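Farnesyltransferase, putative (Trypanosoma cruzi, PDB 3WCA) probably catalyses the head-to-head condensation of two farnesyl diphosphate molecules, with NAD(P)H and magnesium, to form squalene. Local coordinates at residues A[63-66]-A[67-71]. The protein carries 1 engineered substitution. Residues are numbered along the deposited sequence; the frame is centred on the assembly and turned at random.
Sequences VLRA and LDTVE
Over one face of the R65 guanidinium, offset toward its rim, sits the carboxylate oxygen OD2 of D68; T69 OG1 lies obliquely to the group. The guanidinium and carboxylate planes are turned 37° apart, and NH1 of R65 is 3.9 Å from OD2 of D68, a long salt bridge in which no N-H points at the oxygen. Charge alone links them, while NH2 of R65 makes its salt bridge with E107. Both side chains leave the helix with CG anti to the backbone N, and a bend at chi2 (58°) turns the arginine chain so that its end comes nearer to D68. Helix 51-72 carries here the aspartate-rich motif of squalene synthases, DTVED: D68, E71 and D72 form the magnesium site, and the side chain of R65, one turn earlier, comes within about 4 Å of the bound farnesyl thiodiphosphate, where its positive charge probably suits the diphosphate. OG1 and the backbone N of T69 grip O of R65 from opposite faces of the carbonyl plane, the hydroxyl at 2.9 Å from that oxygen; OG1 stands beside its own N (chi1 -64°), so a buried threonine has a helical carbonyl for its hydroxyl, which also makes a weak hydrogen bond with E107. Leucines suit the apolar side, where CD2 of L64 meets CD1 of L67 at 4.1 Å and both pack on methionines of helix 126-147. The small A66 fits against F88, Y114 and L111.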
loop_
_atom_site.group_PDB
_atom_site.type_symbol
_atom_site.label_atom_id
_atom_site.label_comp_id
_atom_site.label_asym_id
_atom_site.label_seq_id
_atom_site.Cartn_x
_atom_site.Cartn_y
_atom_site.Cartn_z
ATOM N N VAL A 63 8.633 -8.133 8.762
ATOM C CA VAL A 63 7.763 -9.191 9.248
ATOM C C VAL A 63 6.623 -9.385 8.238
ATOM O O VAL A 63 6.380 -10.501 7.777
ATOM C CB VAL A 63 7.168 -8.837 10.634
ATOM C CG1 VAL A 63 6.005 -9.763 10.960
ATOM C CG2 VAL A 63 8.246 -8.954 11.704
ATOM N N LEU A 64 5.951 -8.291 7.881
ATOM C CA LEU A 64 4.836 -8.342 6.940
ATOM C C LEU A 64 5.314 -8.776 5.563
ATOM O O LEU A 64 4.593 -9.451 4.817
ATOM C CB LEU A 64 4.150 -6.971 6.840
ATOM C CG LEU A 64 3.599 -6.385 8.146
ATOM C CD1 LEU A 64 2.752 -5.156 7.829
ATOM C CD2 LEU A 64 2.752 -7.436 8.878
ATOM N N ARG A 65 6.537 -8.387 5.232
ATOM C CA ARG A 65 7.114 -8.732 3.950
ATOM C C ARG A 65 7.318 -10.240 3.888
ATOM O O ARG A 65 7.195 -10.854 2.826
ATOM C CB ARG A 65 8.446 -8.020 3.773
ATOM C CG ARG A 65 9.076 -8.278 2.439
ATOM C CD ARG A 65 8.153 -7.854 1.312
ATOM N NE ARG A 65 8.742 -8.207 0.028
ATOM C CZ ARG A 65 8.316 -7.753 -1.141
ATOM N NH1 ARG A 65 7.282 -6.918 -1.196
ATOM N NH2 ARG A 65 8.936 -8.128 -2.252
ATOM N N ALA A 66 7.658 -10.832 5.025
ATOM C CA ALA A 66 7.833 -12.275 5.092
ATOM C C ALA A 66 6.467 -12.917 4.808
ATOM O O ALA A 66 6.367 -13.822 3.977
ATOM C CB ALA A 66 8.339 -12.683 6.479
ATOM N N LEU A 67 5.417 -12.442 5.485
ATOM C CA LEU A 67 4.069 -12.979 5.265
ATOM C C LEU A 67 3.720 -12.924 3.789
ATOM O O LEU A 67 3.233 -13.905 3.206
ATOM C CB LEU A 67 3.004 -12.165 6.002
ATOM C CG LEU A 67 2.911 -12.221 7.519
ATOM C CD1 LEU A 67 1.738 -11.358 7.978
ATOM C CD2 LEU A 67 2.738 -13.661 7.956
ATOM N N ASP A 68 3.944 -11.754 3.199
ATOM C CA ASP A 68 3.634 -11.545 1.799
ATOM C C ASP A 68 4.340 -12.566 0.922
ATOM O O ASP A 68 3.771 -13.065 -0.047
ATOM C CB ASP A 68 4.039 -10.137 1.370
ATOM C CG ASP A 68 3.658 -9.848 -0.054
ATOM O OD1 ASP A 68 2.444 -9.762 -0.329
ATOM O OD2 ASP A 68 4.566 -9.725 -0.902
ATOM N N THR A 69 5.585 -12.870 1.267
ATOM C CA THR A 69 6.375 -13.823 0.507
ATOM C C THR A 69 5.741 -15.220 0.525
ATOM O O THR A 69 5.794 -15.947 -0.469
ATOM C CB THR A 69 7.819 -13.871 1.049
ATOM O OG1 THR A 69 8.430 -12.591 0.853
ATOM C CG2 THR A 69 8.637 -14.918 0.328
ATOM N N VAL A 70 5.137 -15.597 1.649
ATOM C CA VAL A 70 4.484 -16.901 1.729
ATOM C C VAL A 70 3.178 -16.864 0.918
ATOM O O VAL A 70 2.897 -17.763 0.124
ATOM C CB VAL A 70 4.172 -17.290 3.194
ATOM C CG1 VAL A 70 3.376 -18.595 3.231
ATOM C CG2 VAL A 70 5.466 -17.447 3.976
ATOM N N GLU A 71 2.395 -15.810 1.106
ATOM C CA GLU A 71 1.133 -15.667 0.398
ATOM C C GLU A 71 1.291 -15.645 -1.122
ATOM O O GLU A 71 0.457 -16.203 -1.844
ATOM C CB GLU A 71 0.421 -14.387 0.841
ATOM C CG GLU A 71 -0.802 -14.040 -0.000
ATOM C CD GLU A 71 -1.253 -12.602 0.183
ATOM O OE1 GLU A 71 -0.382 -11.706 0.212
ATOM O OE2 GLU A 71 -2.475 -12.364 0.279
#